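Local coordinates for protein ppBat (Bacteroides thetaiotaomicron VPI-5482, PDB 3CNE), which binds flavins such as lumichrome, riboflavin, FMN and FAD as a homodimer, and may store them, apparently lacking protease or chaperone activity, at residues V128-P132 with T156-E160; V78-Q82 with M115-F119; S38-E42 with V53-I57; A24-I30 with V170-K175. All coordinates share one frame; numbering follows the deposited sequence.

In the fold
Contacts 1 and 3 both reach the central sheet, on opposite sides of the chain's centre. Contact 1, partly buried, lies at the end of strand 154-157 and the segment leaving strand 127-129, close to the zinc and flavin sites; contact 2, also near zinc, packs helix 113-119 on a loop. These two touch, T156 against F117, about 13 Å apart between centres. Contact 3 lies at strand 55-56, and more of its residues are exposed. Contact 4 joins helix 15-27 to helix 167-174, which follows strand 154-157 of contact 1 in the chain. One hydrogen bond crosses each of contacts 1 and 3, whereas contacts 2 and 4 rest on apolar packing.

Contact 1 of 4, residues V128-P132 with T156-E160; sequences VAVHP and TAQDE
T156 and A129 are joined by a single hydrogen bond in which the threonine hydroxyl oxygen OG1 accepts from A129 N at 2.8 Å. The N-H...O angle of 160° makes it fairly straight. The rotamer of T156 accounts for it: with chi1 at 62°, OG1 stands between its own backbone N and carbonyl carbon and faces the neighbouring segment. A valine in place of T156 would probably leave the buried amide of A129 without this acceptor. The methyl CB of A129 rests against the T156-to-Q158 backbone, 3.6 Å from T156 O. Farther along, the extended side chain of Q158 runs beneath the V130 carbonyl, its CG 3.2 Å from V130 O. The same CG lies 3.9 Å from P132 CD, the proline ring lying crosswise to the glutamine chain. P132 CD in turn covers one face of the H131 imidazole, offset toward the rim, while ND1 of that ring is hydrogen-bonded to L133 N. H131 CB lies 3.7 Å from Q158 O, and D159 OD2 approaches the ring obliquely. H131 sits beside C111, one of the two cysteines that bind zinc, at what looks like the nucleophile elbow of the DJ-1/PfpI fold, where DJ-1 relatives also place a histidine next to the elbow cysteine.

Contact 2 of 4, residues V78-Q82 with M115-F119; sequences VPVFQ and MMFDF
M116 lays the end of its side chain over one face of the F81 ring. The residue is selenomethionine; its methyl CE lies 3.7 Å from the centroid of the F81 ring and SE 4.0 Å from it, a CH-pi contact and a Met-aromatic contact on one ring. SE is 12° off the ring normal. F81 meets it with CG anti to its backbone N (chi1 173°), and M116 is bent at both chi2 and chi3 to reach over. On the same ring, CE2 of F81 passes CD2 of F119 at 4.1 Å, the side chains running antiparallel, side by side. An alanine at F81 would probably open a gap beneath SE and CE of M116 and take from F119 its aromatic neighbour. Q82 reaches F119 with NE2, 3.4 Å from F119 CZ; amide and ring planes stand 77° apart. V78 closes the inner end with CG1, which lies 3.8 Å from CE of M115 and also touches SE of M116. V78 packs next to C74, a zinc ligand, so the cluster borders the metal site. Apart from the oblique approach of the Q82 amide, the loop is held to helix 113-119 by dispersion and by a polarisable chalcogen, selenium here and sulfur in ordinary methionine, over an aromatic face.

Contact 3 of 4, residues S38-E42 with V53-I57; sequences SDTKE and VDDVI
The T40-K41 peptide is a flat group met over one face across this contact: V56 CG1 lies against that face, 3.4 Å from T40 C and nearly as close to K41 N. Where that peptide leads on to K41, the next carbonyl is gripped at its oxygen, K41 O accepting from V53 N at 2.9 Å. This bond is almost straight at the hydrogen, 176°, although the donor is tilted 28° from the carbonyl plane. The two segments flank the small antiparallel hairpin of strands 42-44 and 50-52, and strand 55-56, beside strand 31-36, is an outermost strand, within this chain, of the central mixed sheet of the DJ-1/PfpI fold. V56 faces the loop, its CB 4.0 Å from S38 O, and chi1 of -61° turns CG1 onto the T40-K41 peptide. V53 brings CG2 to 3.3 Å from K41 O, while the same residue packs on M49 of the second subunit. The carboxylates of D54 and D55 have their partners elsewhere: D54 OD2 takes a hydrogen bond from V34 N, and D55 OD1 one from N59 ND2 and a weak one from its neighbour V56 N. Within the loop T40 OG1 accepts from E42 N, an ST turn, which probably helps to set the bend at K41. The chain of K41, bent at chi3, lies along the other backbone, its CD 3.3 Å from V53 O and 3.4 Å from D54 O.

Contact 4 of 4, residues A24-I30 with V170-K175; sequences AFFENGI and VIEALK
I171 of helix 167-174 is the bump that fits against A24, F25 and I30. Its CD1 enters a hollow walled by the methyl of A24, the F25 ring and the end of I30, lying 3.7 Å from A24 CB and 3.6 Å from I30 CD1. The other branch of this isoleucine, I171 CG2, sits on the face of the N28 amide, 3.6 Å from N28 CG. That amide is fixed by its own helix: N28 ND2 donates to A24 O at 2.7 Å, while N28 N reaches the same oxygen from the opposite face. About one turn along, L174 CD1 fills the space beside F25, 3.6 Å from F25 CE1, and V170 CG1 comes to the edge of that ring. Helix 15-27 ends here in a Schellman motif with G29 as its C-prime residue, I30 N bonding F25 O, which returns I30 toward helix 167-174; both helices lie on the same side of the central sheet, F25 and L174 touching V5 of strand 4-9. The tip of I30 is thus a second bump, its CD1 pressed between I171 and L174 CB. K175 curls over it, its side chain bent at every torsion beyond the first, and sets CE 3.2 Å from N28 O.

Contact 1 of 4, residues V128-P132 with T156-E160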
loop_
_atom_site.group_PDB
_atom_site.type_symbol
_atom_site.label_atom_id
_atom_site.label_comp_id
_atom_site.label_asym_id
_atom_site.label_seq_id
_atom_site.Cartn_x
_atom_site.Cartn_y
_atom_site.Cartn_z
ATOM N N VAL A 128 -17.890 16.339 -2.467
ATOM C CA VAL A 128 -16.798 15.496 -1.983
ATOM C C VAL A 128 -17.292 14.104 -1.694
ATOM O O VAL A 128 -18.448 13.910 -1.294
ATOM C CB VAL A 128 -16.122 16.035 -0.687
ATOM C CG1 VAL A 128 -15.368 17.332 -0.945
ATOM C CG2 VAL A 128 -17.140 16.180 0.479
ATOM N N ALA A 129 -16.406 13.137 -1.896
ATOM C CA ALA A 129 -16.634 11.777 -1.462
ATOM C C ALA A 129 -15.859 11.606 -0.160
ATOM O O ALA A 129 -14.758 12.152 0.015
ATOM C CB ALA A 129 -16.166 10.795 -2.493
ATOM N N VAL A 130 -16.466 10.857 0.746
ATOM C CA VAL A 130 -16.014 10.760 2.120
ATOM C C VAL A 130 -16.476 9.419 2.651
ATOM O O VAL A 130 -17.481 8.863 2.169
ATOM C CB VAL A 130 -16.550 11.946 2.963
ATOM C CG1 VAL A 130 -18.065 11.928 3.059
ATOM C CG2 VAL A 130 -15.936 11.978 4.350
ATOM N N HIS A 131 -15.727 8.888 3.615
ATOM C CA HIS A 131 -16.096 7.660 4.276
ATOM C C HIS A 131 -17.469 7.858 4.938
ATOM O O HIS A 131 -17.693 8.894 5.551
ATOM C CB HIS A 131 -15.045 7.291 5.334
ATOM C CG HIS A 131 -15.232 5.922 5.893
ATOM N ND1 HIS A 131 -16.203 5.626 6.826
ATOM C CD2 HIS A 131 -14.599 4.757 5.625
ATOM C CE1 HIS A 131 -16.153 4.338 7.115
ATOM N NE2 HIS A 131 -15.193 3.789 6.393
ATOM N N PRO A 132 -18.392 6.884 4.800
ATOM C CA PRO A 132 -19.735 7.018 5.393
ATOM C C PRO A 132 -19.759 7.515 6.837
ATOM O O PRO A 132 -20.573 8.373 7.179
ATOM C CB PRO A 132 -20.300 5.595 5.298
ATOM C CG PRO A 132 -19.662 5.054 4.077
ATOM C CD PRO A 132 -18.260 5.612 4.063
ATOM N N THR A 156 -11.550 13.517 -4.493
ATOM C CA THR A 156 -11.694 12.769 -3.256
ATOM C C THR A 156 -12.350 11.423 -3.517
ATOM O O THR A 156 -13.204 11.288 -4.400
ATOM C CB THR A 156 -12.472 13.561 -2.176
ATOM O OG1 THR A 156 -13.812 13.830 -2.626
ATOM C CG2 THR A 156 -11.785 14.877 -1.889
ATOM N N ALA A 157 -11.909 10.423 -2.762
ATOM C CA ALA A 157 -12.463 9.079 -2.861
ATOM C C ALA A 157 -13.021 8.684 -1.497
ATOM O O ALA A 157 -12.492 9.090 -0.460
ATOM C CB ALA A 157 -11.397 8.109 -3.314
ATOM N N GLN A 158 -14.095 7.909 -1.516
ATOM C CA GLN A 158 -14.754 7.450 -0.316
ATOM C C GLN A 158 -13.771 6.739 0.634
ATOM O O GLN A 158 -13.756 7.011 1.839
ATOM C CB GLN A 158 -15.899 6.514 -0.701
ATOM C CG GLN A 158 -16.849 6.231 0.427
ATOM C CD GLN A 158 -18.036 5.407 0.003
ATOM O OE1 GLN A 158 -18.000 4.175 0.064
ATOM N NE2 GLN A 158 -19.107 6.080 -0.406
ATOM N N ASP A 159 -12.931 5.861 0.096
ATOM C CA ASP A 159 -11.880 5.235 0.923
ATOM C C ASP A 159 -10.812 4.550 0.067
ATOM O O ASP A 159 -10.803 4.736 -1.154
ATOM C CB ASP A 159 -12.485 4.283 1.940
ATOM C CG ASP A 159 -13.277 3.201 1.308
ATOM O OD1 ASP A 159 -12.922 2.798 0.188
ATOM O OD2 ASP A 159 -14.272 2.748 1.914
ATOM N N GLU A 160 -9.934 3.763 0.703
ATOM C CA GLU A 160 -8.786 3.171 0.012
ATOM C C GLU A 160 -9.265 2.245 -1.088
ATOM O O GLU A 160 -8.595 2.082 -2.099
ATOM C CB GLU A 160 -7.873 2.382 0.985
ATOM C CG GLU A 160 -7.101 3.261 1.969
ATOM C CD GLU A 160 -7.943 3.728 3.180
ATOM O OE1 GLU A 160 -7.453 4.591 3.971
ATOM O OE2 GLU A 160 -9.096 3.239 3.330
#

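Contact 2 of 4, residues V78-Q82 with M115-F119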
loop_
_atom_site.group_PDB
_atom_site.type_symbol
_atom_site.label_atom_id
_atom_site.label_comp_id
_atom_site.label_asym_id
_atom_site.label_seq_id
_atom_site.Cartn_x
_atom_site.Cartn_y
_atom_site.Cartn_z
ATOM N N VAL A 78 -6.661 9.757 12.062
ATOM C CA VAL A 78 -7.645 10.826 11.799
ATOM C C VAL A 78 -8.839 10.827 12.780
ATOM O O VAL A 78 -9.238 11.886 13.257
ATOM C CB VAL A 78 -8.138 10.780 10.345
ATOM C CG1 VAL A 78 -9.230 11.808 10.108
ATOM C CG2 VAL A 78 -6.938 11.008 9.402
ATOM N N PRO A 79 -9.421 9.660 13.074
ATOM C CA PRO A 79 -10.497 9.673 14.090
ATOM C C PRO A 79 -10.078 10.081 15.525
ATOM O O PRO A 79 -10.947 10.269 16.387
ATOM C CB PRO A 79 -11.028 8.244 14.041
ATOM C CG PRO A 79 -10.633 7.745 12.660
ATOM C CD PRO A 79 -9.248 8.312 12.504
ATOM N N VAL A 80 -8.781 10.261 15.788
ATOM C CA VAL A 80 -8.372 10.871 17.071
ATOM C C VAL A 80 -7.873 12.296 16.916
ATOM O O VAL A 80 -7.510 12.930 17.897
ATOM C CB VAL A 80 -7.321 10.029 17.882
ATOM C CG1 VAL A 80 -7.948 8.751 18.359
ATOM C CG2 VAL A 80 -6.031 9.763 17.088
ATOM N N PHE A 81 -7.861 12.791 15.676
ATOM C CA PHE A 81 -7.379 14.129 15.375
ATOM C C PHE A 81 -8.004 15.171 16.312
ATOM O O PHE A 81 -7.300 16.047 16.825
ATOM C CB PHE A 81 -7.665 14.471 13.908
ATOM C CG PHE A 81 -7.359 15.897 13.544
ATOM C CD1 PHE A 81 -6.065 16.285 13.206
ATOM C CD2 PHE A 81 -8.371 16.853 13.516
ATOM C CE1 PHE A 81 -5.796 17.612 12.859
ATOM C CE2 PHE A 81 -8.098 18.179 13.191
ATOM C CZ PHE A 81 -6.799 18.547 12.865
ATOM N N GLN A 82 -9.317 15.042 16.541
ATOM C CA GLN A 82 -10.095 16.027 17.310
ATOM C C GLN A 82 -9.718 16.086 18.779
ATOM O O GLN A 82 -9.685 17.181 19.344
ATOM C CB GLN A 82 -11.608 15.850 17.126
ATOM C CG GLN A 82 -12.130 16.525 15.834
ATOM C CD GLN A 82 -13.660 16.795 15.818
ATOM O OE1 GLN A 82 -14.252 17.242 16.820
ATOM N NE2 GLN A 82 -14.289 16.539 14.667
HETATM N N MSE A 115 -13.069 15.399 5.047
HETATM C CA MSE A 115 -13.452 16.017 6.319
HETATM C C MSE A 115 -12.345 16.936 6.817
HETATM O O MSE A 115 -12.613 18.045 7.279
HETATM C CB MSE A 115 -13.783 14.960 7.353
HETATM C CG MSE A 115 -14.334 15.526 8.658
HETATM SE SE MSE A 115 -14.369 14.148 10.043
HETATM C CE MSE A 115 -12.455 13.806 10.369
HETATM N N MSE A 116 -11.100 16.480 6.696
HETATM C CA MSE A 116 -9.949 17.320 7.045
HETATM C C MSE A 116 -9.983 18.618 6.215
HETATM O O MSE A 116 -9.741 19.710 6.732
HETATM C CB MSE A 116 -8.642 16.548 6.847
HETATM C CG MSE A 116 -8.531 15.319 7.760
HETATM SE SE MSE A 116 -8.403 15.870 9.653
HETATM C CE MSE A 116 -6.613 16.504 9.601
ATOM N N PHE A 117 -10.274 18.476 4.923
ATOM C CA PHE A 117 -10.451 19.618 4.040
ATOM C C PHE A 117 -11.595 20.511 4.536
ATOM O O PHE A 117 -11.410 21.722 4.665
ATOM C CB PHE A 117 -10.698 19.165 2.577
ATOM C CG PHE A 117 -9.528 18.438 1.932
ATOM C CD1 PHE A 117 -8.232 18.561 2.425
ATOM C CD2 PHE A 117 -9.734 17.656 0.787
ATOM C CE1 PHE A 117 -7.140 17.893 1.786
ATOM C CE2 PHE A 117 -8.663 16.995 0.149
ATOM C CZ PHE A 117 -7.366 17.111 0.661
ATOM N N ASP A 118 -12.750 19.906 4.837
ATOM C CA ASP A 118 -13.934 20.637 5.262
ATOM C C ASP A 118 -13.665 21.514 6.473
ATOM O O ASP A 118 -14.103 22.668 6.508
ATOM C CB ASP A 118 -15.115 19.694 5.556
ATOM C CG ASP A 118 -16.352 20.441 6.149
ATOM O OD1 ASP A 118 -16.198 21.498 6.790
ATOM O OD2 ASP A 118 -17.495 19.986 6.009
ATOM N N PHE A 119 -12.933 20.965 7.445
ATOM C CA PHE A 119 -12.612 21.664 8.691
ATOM C C PHE A 119 -12.006 23.031 8.428
ATOM O O PHE A 119 -12.183 23.962 9.220
ATOM C CB PHE A 119 -11.635 20.835 9.551
ATOM C CG PHE A 119 -12.253 19.633 10.229
ATOM C CD1 PHE A 119 -13.622 19.456 10.279
ATOM C CD2 PHE A 119 -11.436 18.710 10.884
ATOM C CE1 PHE A 119 -14.179 18.360 10.932
ATOM C CE2 PHE A 119 -11.967 17.616 11.534
ATOM C CZ PHE A 119 -13.342 17.437 11.569
#

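Contact 3 of 4, residues S38-E42 with V53-I57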
loop_
_atom_site.group_PDB
_atom_site.type_symbol
_atom_site.label_atom_id
_atom_site.label_comp_id
_atom_site.label_asym_id
_atom_site.label_seq_id
_atom_site.Cartn_x
_atom_site.Cartn_y
_atom_site.Cartn_z
ATOM N N SER A 38 3.392 14.431 11.992
ATOM C CA SER A 38 3.931 13.853 13.197
ATOM C C SER A 38 5.096 14.726 13.642
ATOM O O SER A 38 5.437 15.705 12.969
ATOM C CB SER A 38 4.372 12.388 12.955
ATOM O OG SER A 38 4.673 11.766 14.198
ATOM N N ASP A 39 5.699 14.370 14.773
ATOM C CA ASP A 39 6.832 15.122 15.304
ATOM C C ASP A 39 8.168 14.682 14.698
ATOM O O ASP A 39 9.179 15.399 14.818
ATOM C CB ASP A 39 6.854 15.000 16.840
ATOM C CG ASP A 39 6.958 13.566 17.319
ATOM O OD1 ASP A 39 6.174 12.709 16.843
ATOM O OD2 ASP A 39 7.819 13.292 18.189
ATOM N N THR A 40 8.189 13.488 14.087
ATOM C CA THR A 40 9.355 12.970 13.366
ATOM C C THR A 40 8.938 12.310 12.044
ATOM O O THR A 40 7.778 11.971 11.845
ATOM C CB THR A 40 10.164 11.896 14.191
ATOM O OG1 THR A 40 9.512 10.626 14.086
ATOM C CG2 THR A 40 10.292 12.274 15.674
ATOM N N LYS A 41 9.914 12.103 11.169
ATOM C CA LYS A 41 9.710 11.455 9.861
ATOM C C LYS A 41 9.249 10.001 9.947
ATOM O O LYS A 41 8.852 9.396 8.927
ATOM C CB LYS A 41 11.040 11.413 9.104
ATOM C CG LYS A 41 11.586 12.697 8.714
ATOM C CD LYS A 41 12.645 12.526 7.640
ATOM C CE LYS A 41 13.998 12.101 8.184
ATOM N NZ LYS A 41 15.003 12.116 7.049
ATOM N N GLU A 42 9.390 9.410 11.131
ATOM C CA GLU A 42 9.123 7.993 11.320
ATOM C C GLU A 42 7.666 7.815 11.749
ATOM O O GLU A 42 7.243 8.383 12.768
ATOM C CB GLU A 42 10.070 7.405 12.372
ATOM C CG GLU A 42 9.869 5.920 12.518
ATOM C CD GLU A 42 10.712 5.290 13.605
ATOM O OE1 GLU A 42 11.957 5.454 13.593
ATOM O OE2 GLU A 42 10.104 4.602 14.453
ATOM N N VAL A 53 9.547 8.623 6.200
ATOM C CA VAL A 53 9.148 9.437 5.045
ATOM C C VAL A 53 10.199 10.551 4.841
ATOM O O VAL A 53 11.276 10.465 5.428
ATOM C CB VAL A 53 7.699 9.940 5.158
ATOM C CG1 VAL A 53 6.713 8.753 5.328
ATOM C CG2 VAL A 53 7.537 10.963 6.333
ATOM N N ASP A 54 9.907 11.553 4.001
ATOM C CA ASP A 54 10.923 12.515 3.585
ATOM C C ASP A 54 11.149 13.631 4.599
ATOM O O ASP A 54 12.253 14.173 4.695
ATOM C CB ASP A 54 10.579 13.123 2.218
ATOM C CG ASP A 54 10.521 12.056 1.098
ATOM O OD1 ASP A 54 11.417 11.173 1.075
ATOM O OD2 ASP A 54 9.575 12.083 0.282
ATOM N N ASP A 55 10.100 14.017 5.315
ATOM C CA ASP A 55 10.173 15.214 6.157
ATOM C C ASP A 55 8.945 15.232 7.060
ATOM O O ASP A 55 8.069 14.355 6.966
ATOM C CB ASP A 55 10.161 16.448 5.261
ATOM C CG ASP A 55 10.918 17.633 5.852
ATOM O OD1 ASP A 55 11.208 17.674 7.079
ATOM O OD2 ASP A 55 11.183 18.541 5.065
ATOM N N VAL A 56 8.893 16.242 7.924
ATOM C CA VAL A 56 7.762 16.447 8.803
ATOM C C VAL A 56 6.958 17.642 8.291
ATOM O O VAL A 56 7.495 18.493 7.602
ATOM C CB VAL A 56 8.197 16.688 10.251
ATOM C CG1 VAL A 56 8.967 15.488 10.805
ATOM C CG2 VAL A 56 9.021 18.007 10.409
ATOM N N ILE A 57 5.676 17.688 8.654
ATOM C CA ILE A 57 4.747 18.687 8.146
ATOM C C ILE A 57 5.116 20.111 8.577
ATOM O O ILE A 57 4.767 21.076 7.879
ATOM C CB ILE A 57 3.269 18.348 8.538
ATOM C CG1 ILE A 57 2.294 19.302 7.815
ATOM C CG2 ILE A 57 3.063 18.361 10.076
ATOM C CD1 ILE A 57 0.935 18.675 7.542
#

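Contact 4 of 4, residues A24-I30 with V170-K175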
loop_
_atom_site.group_PDB
_atom_site.type_symbol
_atom_site.label_atom_id
_atom_site.label_comp_id
_atom_site.label_asym_id
_atom_site.label_seq_id
_atom_site.Cartn_x
_atom_site.Cartn_y
_atom_site.Cartn_z
ATOM N N ALA A 24 1.451 4.978 -8.221
ATOM C CA ALA A 24 0.946 5.685 -9.417
ATOM C C ALA A 24 1.846 6.873 -9.817
ATOM O O ALA A 24 2.194 7.004 -10.992
ATOM C CB ALA A 24 -0.518 6.118 -9.237
ATOM N N PHE A 25 2.233 7.708 -8.849
ATOM C CA PHE A 25 3.096 8.856 -9.136
ATOM C C PHE A 25 4.427 8.383 -9.685
ATOM O O PHE A 25 4.876 8.883 -10.705
ATOM C CB PHE A 25 3.364 9.743 -7.899
ATOM C CG PHE A 25 2.142 10.391 -7.311
ATOM C CD1 PHE A 25 1.053 10.741 -8.100
ATOM C CD2 PHE A 25 2.100 10.689 -5.958
ATOM C CE1 PHE A 25 -0.091 11.340 -7.533
ATOM C CE2 PHE A 25 0.972 11.311 -5.383
ATOM C CZ PHE A 25 -0.126 11.628 -6.173
ATOM N N PHE A 26 5.034 7.402 -9.012
ATOM C CA PHE A 26 6.358 6.914 -9.375
ATOM C C PHE A 26 6.377 6.314 -10.776
ATOM O O PHE A 26 7.286 6.582 -11.570
ATOM C CB PHE A 26 6.896 5.899 -8.347
ATOM C CG PHE A 26 8.361 5.671 -8.484
ATOM C CD1 PHE A 26 9.261 6.611 -8.013
ATOM C CD2 PHE A 26 8.848 4.558 -9.144
ATOM C CE1 PHE A 26 10.636 6.437 -8.186
ATOM C CE2 PHE A 26 10.235 4.374 -9.314
ATOM C CZ PHE A 26 11.118 5.323 -8.826
ATOM N N GLU A 27 5.362 5.511 -11.076
ATOM C CA GLU A 27 5.274 4.852 -12.374
ATOM C C GLU A 27 4.899 5.825 -13.478
ATOM O O GLU A 27 5.179 5.556 -14.641
ATOM C CB GLU A 27 4.338 3.627 -12.323
ATOM C CG GLU A 27 4.953 2.492 -11.462
ATOM C CD GLU A 27 4.154 1.192 -11.423
ATOM O OE1 GLU A 27 2.952 1.203 -11.795
ATOM O OE2 GLU A 27 4.737 0.159 -10.972
ATOM N N ASN A 28 4.318 6.975 -13.123
ATOM C CA ASN A 28 4.059 8.007 -14.143
ATOM C C ASN A 28 5.019 9.185 -14.151
ATOM O O ASN A 28 4.789 10.173 -14.850
ATOM C CB ASN A 28 2.622 8.473 -14.067
ATOM C CG ASN A 28 1.669 7.378 -14.463
ATOM O OD1 ASN A 28 1.489 7.110 -15.649
ATOM N ND2 ASN A 28 1.107 6.696 -13.477
ATOM N N GLY A 29 6.089 9.069 -13.374
ATOM C CA GLY A 29 7.120 10.107 -13.284
ATOM C C GLY A 29 6.681 11.438 -12.695
ATOM O O GLY A 29 7.240 12.476 -13.023
ATOM N N ILE A 30 5.690 11.422 -11.807
ATOM C CA ILE A 30 5.201 12.649 -11.180
ATOM C C ILE A 30 6.000 12.841 -9.901
ATOM O O ILE A 30 6.156 11.909 -9.097
ATOM C CB ILE A 30 3.664 12.545 -10.867
ATOM C CG1 ILE A 30 2.838 12.499 -12.159
ATOM C CG2 ILE A 30 3.210 13.698 -9.967
ATOM C CD1 ILE A 30 1.519 11.686 -11.996
ATOM N N VAL A 170 -6.575 11.653 -11.660
ATOM C CA VAL A 170 -5.587 12.383 -10.862
ATOM C C VAL A 170 -4.257 12.405 -11.598
ATOM O O VAL A 170 -3.600 13.442 -11.686
ATOM C CB VAL A 170 -5.386 11.743 -9.480
ATOM C CG1 VAL A 170 -4.251 12.449 -8.726
ATOM C CG2 VAL A 170 -6.672 11.819 -8.710
ATOM N N ILE A 171 -3.864 11.243 -12.101
ATOM C CA ILE A 171 -2.621 11.113 -12.854
ATOM C C ILE A 171 -2.660 12.038 -14.072
ATOM O O ILE A 171 -1.716 12.785 -14.299
ATOM C CB ILE A 171 -2.337 9.653 -13.284
ATOM C CG1 ILE A 171 -2.085 8.744 -12.064
ATOM C CG2 ILE A 171 -1.116 9.596 -14.242
ATOM C CD1 ILE A 171 -1.019 9.265 -11.126
ATOM N N GLU A 172 -3.750 11.982 -14.836
ATOM C CA GLU A 172 -3.914 12.806 -16.040
ATOM C C GLU A 172 -3.763 14.302 -15.718
ATOM O O GLU A 172 -3.082 15.032 -16.440
ATOM C CB GLU A 172 -5.243 12.474 -16.731
ATOM C CG GLU A 172 -5.771 13.516 -17.750
ATOM C CD GLU A 172 -5.124 13.421 -19.136
ATOM O OE1 GLU A 172 -4.503 14.424 -19.584
ATOM O OE2 GLU A 172 -5.237 12.353 -19.786
ATOM N N ALA A 173 -4.350 14.737 -14.607
ATOM C CA ALA A 173 -4.273 16.151 -14.159
ATOM C C ALA A 173 -2.875 16.590 -13.721
ATOM O O ALA A 173 -2.555 17.782 -13.754
ATOM C CB ALA A 173 -5.281 16.412 -13.044
ATOM N N LEU A 174 -2.044 15.637 -13.305
ATOM C CA LEU A 174 -0.708 15.948 -12.784
ATOM C C LEU A 174 0.435 15.854 -13.806
ATOM O O LEU A 174 1.588 16.159 -13.484
ATOM C CB LEU A 174 -0.397 15.053 -11.575
ATOM C CG LEU A 174 -1.090 15.441 -10.263
ATOM C CD1 LEU A 174 -0.977 14.320 -9.261
ATOM C CD2 LEU A 174 -0.445 16.702 -9.702
ATOM N N LYS A 175 0.113 15.427 -15.027
ATOM C CA LYS A 175 1.114 15.230 -16.085
ATOM C C LYS A 175 1.594 16.537 -16.724
ATOM O O LYS A 175 1.044 17.614 -16.455
ATOM C CB LYS A 175 0.578 14.282 -17.165
ATOM C CG LYS A 175 0.372 12.825 -16.723
ATOM C CD LYS A 175 1.485 12.269 -15.803
ATOM C CE LYS A 175 2.887 12.240 -16.449
ATOM N NZ LYS A 175 2.949 11.500 -17.753
#